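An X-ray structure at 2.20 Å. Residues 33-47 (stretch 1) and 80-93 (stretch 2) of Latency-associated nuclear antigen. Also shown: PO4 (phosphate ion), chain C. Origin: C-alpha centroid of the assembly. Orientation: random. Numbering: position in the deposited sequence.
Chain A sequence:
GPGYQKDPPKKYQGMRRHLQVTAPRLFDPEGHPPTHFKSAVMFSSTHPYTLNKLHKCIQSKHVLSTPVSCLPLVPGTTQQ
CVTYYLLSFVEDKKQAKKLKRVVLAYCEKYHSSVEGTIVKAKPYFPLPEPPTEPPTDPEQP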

# COMPACT_ATOMS: atom_id res chain seq x y z
N PRO A 33 16.80 2.84 11.82
CA PRO A 33 15.84 2.09 11.00
C PRO A 33 16.54 0.92 10.35
O PRO A 33 17.76 0.94 10.23
CB PRO A 33 15.40 3.11 9.95
CG PRO A 33 16.52 4.06 9.85
CD PRO A 33 17.15 4.13 11.21
N PRO A 34 15.78 -0.10 9.95
CA PRO A 34 16.44 -1.20 9.27
C PRO A 34 16.93 -0.74 7.90
O PRO A 34 16.52 0.32 7.41
CB PRO A 34 15.33 -2.23 9.12
CG PRO A 34 14.07 -1.42 9.07
CD PRO A 34 14.31 -0.22 9.93
N THR A 35 17.79 -1.53 7.29
CA THR A 35 18.38 -1.15 6.02
C THR A 35 17.34 -1.21 4.91
O THR A 35 17.32 -0.36 4.03
CB THR A 35 19.55 -2.07 5.67
OG1 THR A 35 20.53 -1.98 6.71
CG2 THR A 35 20.18 -1.66 4.33
N HIS A 36 16.48 -2.22 4.98
CA HIS A 36 15.40 -2.39 4.00
C HIS A 36 14.11 -2.80 4.69
O HIS A 36 14.12 -3.47 5.72
CB HIS A 36 15.77 -3.45 2.96
CG HIS A 36 16.99 -3.12 2.16
ND1 HIS A 36 17.18 -1.89 1.56
CD2 HIS A 36 18.08 -3.86 1.84
CE1 HIS A 36 18.33 -1.88 0.92
NE2 HIS A 36 18.90 -3.07 1.07
N PHE A 37 12.99 -2.38 4.11
CA PHE A 37 11.67 -2.73 4.61
C PHE A 37 11.02 -3.73 3.65
O PHE A 37 10.46 -3.34 2.63
CB PHE A 37 10.80 -1.48 4.70
CG PHE A 37 11.27 -0.49 5.72
CD1 PHE A 37 12.27 0.42 5.41
CD2 PHE A 37 10.73 -0.48 7.00
CE1 PHE A 37 12.71 1.33 6.35
CE2 PHE A 37 11.16 0.43 7.94
CZ PHE A 37 12.16 1.34 7.62
N LYS A 38 11.11 -5.01 3.98
CA LYS A 38 10.60 -6.06 3.10
C LYS A 38 9.11 -6.34 3.33
O LYS A 38 8.46 -6.95 2.48
CB LYS A 38 11.39 -7.36 3.28
CG LYS A 38 12.86 -7.24 2.89
CD LYS A 38 13.58 -8.58 3.01
CE LYS A 38 14.93 -8.54 2.29
NZ LYS A 38 15.46 -9.90 1.98
N SER A 39 8.58 -5.88 4.46
CA SER A 39 7.19 -6.17 4.79
C SER A 39 6.42 -4.96 5.30
O SER A 39 6.98 -3.89 5.55
CB SER A 39 7.10 -7.26 5.84
OG SER A 39 7.88 -8.38 5.48
N ALA A 40 5.12 -5.14 5.43
CA ALA A 40 4.26 -4.12 5.98
C ALA A 40 3.00 -4.76 6.50
O ALA A 40 2.72 -5.93 6.24
CB ALA A 40 3.93 -3.08 4.93
N VAL A 41 2.23 -3.99 7.26
CA VAL A 41 0.88 -4.38 7.57
C VAL A 41 -0.04 -3.32 6.99
O VAL A 41 0.14 -2.13 7.24
CB VAL A 41 0.64 -4.51 9.08
CG1 VAL A 41 -0.77 -5.04 9.34
CG2 VAL A 41 1.67 -5.44 9.71
N MET A 42 -1.00 -3.76 6.19
CA MET A 42 -2.07 -2.88 5.78
C MET A 42 -3.15 -2.91 6.85
O MET A 42 -3.75 -3.96 7.11
CB MET A 42 -2.66 -3.32 4.44
CG MET A 42 -3.79 -2.41 3.95
SD MET A 42 -4.47 -2.92 2.36
CE MET A 42 -3.20 -2.30 1.26
N PHE A 43 -3.39 -1.76 7.47
CA PHE A 43 -4.50 -1.62 8.40
C PHE A 43 -5.61 -0.90 7.66
O PHE A 43 -5.38 0.16 7.10
CB PHE A 43 -4.10 -0.83 9.65
CG PHE A 43 -3.11 -1.53 10.51
CD1 PHE A 43 -3.49 -2.60 11.32
CD2 PHE A 43 -1.78 -1.12 10.54
CE1 PHE A 43 -2.57 -3.25 12.13
CE2 PHE A 43 -0.86 -1.76 11.34
CZ PHE A 43 -1.25 -2.83 12.13
N SER A 44 -6.82 -1.46 7.68
CA SER A 44 -7.93 -0.92 6.93
C SER A 44 -9.20 -0.84 7.77
O SER A 44 -9.34 -1.52 8.79
CB SER A 44 -8.18 -1.78 5.69
OG SER A 44 -8.46 -3.12 6.06
N SER A 45 -10.12 0.00 7.32
CA SER A 45 -11.33 0.27 8.07
C SER A 45 -12.19 1.26 7.31
O SER A 45 -11.67 2.07 6.56
CB SER A 45 -10.96 0.85 9.44
OG SER A 45 -12.06 1.51 10.01
N THR A 46 -13.50 1.20 7.51
CA THR A 46 -14.42 2.15 6.87
C THR A 46 -14.49 3.46 7.64
O THR A 46 -15.17 4.41 7.22
CB THR A 46 -15.84 1.58 6.76
OG1 THR A 46 -16.34 1.29 8.07
CG2 THR A 46 -15.87 0.31 5.91
N HIS A 47 -13.79 3.51 8.77
CA HIS A 47 -13.75 4.70 9.61
C HIS A 47 -12.42 5.45 9.46
O HIS A 47 -11.40 5.03 10.00
CB HIS A 47 -13.96 4.30 11.07
CG HIS A 47 -15.29 3.68 11.34
ND1 HIS A 47 -15.57 3.00 12.51
CD2 HIS A 47 -16.42 3.63 10.60
CE1 HIS A 47 -16.81 2.56 12.47
NE2 HIS A 47 -17.35 2.93 11.32
N GLN A 80 -20.97 0.17 -1.16
CA GLN A 80 -21.23 1.60 -1.23
C GLN A 80 -20.61 2.32 -0.03
O GLN A 80 -21.06 3.39 0.37
CB GLN A 80 -22.73 1.88 -1.28
CG GLN A 80 -23.15 2.86 -2.36
CD GLN A 80 -24.65 3.02 -2.46
OE1 GLN A 80 -25.40 2.37 -1.72
NE2 GLN A 80 -25.12 3.87 -3.37
N CYS A 81 -19.56 1.74 0.50
CA CYS A 81 -18.85 2.34 1.60
C CYS A 81 -17.40 2.25 1.27
O CYS A 81 -16.88 1.18 1.07
CB CYS A 81 -19.11 1.51 2.83
SG CYS A 81 -18.98 2.46 4.31
N VAL A 82 -16.72 3.37 1.23
CA VAL A 82 -15.31 3.33 0.94
C VAL A 82 -14.60 2.66 2.11
O VAL A 82 -15.03 2.74 3.26
CB VAL A 82 -14.70 4.71 0.63
CG1 VAL A 82 -14.91 5.67 1.78
CG2 VAL A 82 -13.22 4.57 0.31
N THR A 83 -13.53 1.94 1.79
CA THR A 83 -12.68 1.35 2.79
C THR A 83 -11.35 2.08 2.75
O THR A 83 -10.72 2.17 1.70
CB THR A 83 -12.50 -0.14 2.53
OG1 THR A 83 -13.77 -0.79 2.64
CG2 THR A 83 -11.53 -0.76 3.53
N TYR A 84 -10.98 2.68 3.87
CA TYR A 84 -9.70 3.37 3.98
C TYR A 84 -8.60 2.42 4.45
O TYR A 84 -8.88 1.34 4.95
CB TYR A 84 -9.83 4.55 4.93
CG TYR A 84 -10.94 5.51 4.55
CD1 TYR A 84 -12.24 5.31 5.00
CD2 TYR A 84 -10.69 6.60 3.75
CE1 TYR A 84 -13.25 6.18 4.66
CE2 TYR A 84 -11.70 7.48 3.41
CZ TYR A 84 -12.98 7.26 3.86
OH TYR A 84 -13.98 8.14 3.51
N TYR A 85 -7.35 2.82 4.24
CA TYR A 85 -6.22 1.99 4.63
C TYR A 85 -4.99 2.82 4.89
O TYR A 85 -4.93 3.98 4.51
CB TYR A 85 -5.89 0.97 3.54
CG TYR A 85 -5.02 1.53 2.43
CD1 TYR A 85 -5.58 2.15 1.32
CD2 TYR A 85 -3.63 1.43 2.49
CE1 TYR A 85 -4.78 2.66 0.30
CE2 TYR A 85 -2.83 1.94 1.48
CZ TYR A 85 -3.40 2.56 0.39
OH TYR A 85 -2.60 3.06 -0.61
N LEU A 86 -4.01 2.22 5.53
CA LEU A 86 -2.67 2.76 5.57
C LEU A 86 -1.72 1.58 5.63
O LEU A 86 -2.13 0.47 5.93
CB LEU A 86 -2.45 3.70 6.75
CG LEU A 86 -2.58 3.16 8.18
CD1 LEU A 86 -1.44 2.24 8.56
CD2 LEU A 86 -2.64 4.33 9.15
N LEU A 87 -0.46 1.84 5.31
CA LEU A 87 0.58 0.83 5.32
C LEU A 87 1.59 1.18 6.39
O LEU A 87 1.99 2.34 6.50
CB LEU A 87 1.28 0.79 3.96
CG LEU A 87 0.47 0.21 2.81
CD1 LEU A 87 1.25 0.36 1.51
CD2 LEU A 87 0.15 -1.24 3.08
N SER A 88 1.99 0.18 7.16
CA SER A 88 3.01 0.37 8.19
C SER A 88 4.14 -0.53 7.81
O SER A 88 4.02 -1.75 7.88
CB SER A 88 2.48 -0.01 9.57
OG SER A 88 1.31 0.72 9.91
N PHE A 89 5.25 0.07 7.38
CA PHE A 89 6.39 -0.69 6.88
C PHE A 89 7.31 -1.12 8.00
O PHE A 89 7.57 -0.36 8.94
CB PHE A 89 7.16 0.15 5.86
CG PHE A 89 6.34 0.59 4.69
CD1 PHE A 89 6.16 -0.26 3.60
CD2 PHE A 89 5.74 1.83 4.67
CE1 PHE A 89 5.38 0.13 2.52
CE2 PHE A 89 4.97 2.23 3.59
CZ PHE A 89 4.80 1.38 2.51
N VAL A 90 7.82 -2.35 7.89
CA VAL A 90 8.74 -2.93 8.86
C VAL A 90 9.79 -3.76 8.13
O VAL A 90 9.66 -4.06 6.93
CB VAL A 90 8.02 -3.87 9.85
CG1 VAL A 90 7.07 -3.09 10.74
CG2 VAL A 90 7.30 -4.97 9.10
N GLU A 91 10.81 -4.16 8.88
CA GLU A 91 11.95 -4.86 8.29
C GLU A 91 11.55 -6.13 7.51
O GLU A 91 12.02 -6.35 6.39
CB GLU A 91 12.99 -5.22 9.35
CG GLU A 91 14.40 -5.37 8.79
CD GLU A 91 15.46 -5.65 9.86
OE1 GLU A 91 15.11 -5.76 11.06
OE2 GLU A 91 16.65 -5.76 9.47
N ASP A 92 10.70 -6.96 8.11
CA ASP A 92 10.48 -8.31 7.60
C ASP A 92 9.22 -8.98 8.13
O ASP A 92 8.42 -8.35 8.84
CB ASP A 92 11.70 -9.19 7.91
CG ASP A 92 11.97 -9.32 9.41
OD1 ASP A 92 11.02 -9.23 10.22
OD2 ASP A 92 13.15 -9.51 9.78
N LYS A 93 9.06 -10.26 7.78
CA LYS A 93 7.87 -11.05 8.09
C LYS A 93 7.70 -11.22 9.62
O LYS A 93 6.58 -11.16 10.14
CB LYS A 93 7.93 -12.41 7.37
CG LYS A 93 6.68 -13.29 7.50
NZ LYS A 93 5.27 -16.60 6.13
P PO4 C . -13.77 1.93 15.48
O1 PO4 C . -15.26 1.82 15.52
O2 PO4 C . -13.40 2.86 14.35
O3 PO4 C . -13.27 2.50 16.78
O4 PO4 C . -13.14 0.58 15.20
O HOH W 1 14.89 -6.24 5.56
O HOH W 2 -16.55 4.70 4.63

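The apolar centre of the contact lies along two neighbouring antiparallel strands, 39-45 and 84-90. Ala40, Met42, Phe89, Leu87 and Tyr85 share one face of the sheet. There Met42 CB meets Leu87 CD2 at 3.8 Å, and Ala40 CB meets Phe89 CD1 at 3.8 Å. Met42 is extended (chi1 and chi2 both t), and its CE comes to 4.0 Å from Tyr85 CD2. Met42 SD lies 5.1 Å from the centroid of the Tyr85 ring, in an oblique position. On the other face, Phe43 CD2 packs on Leu86 CD1 at 3.9 Å, at the edge of the Phe43 ring.

The backbone holds these side chains in register. Ser39, Val41, Phe43 and Ser45 each exchange two hydrogen bonds with Val90, Ser88, Leu86 and Tyr84, respectively. Val90 N to Ser39 O is nearly linear, at 2.9 Å. In the pairs between them, CA-H groups approach carbonyls instead, as in Ala40 CA to Ser88 O at 3.0 Å.

Next to the Ser39-Val90 pair, Lys38 N donates to Glu91 O at 2.9 Å. A water donates to both His36 O and Glu91 O. At the other end, a second water links Thr46 O and Val82 O in the same way. Ser45 OG accepts from His47 N at 2.9 Å. Outermost, His47 ND1 donates to phosphate O2 at 2.8 Å.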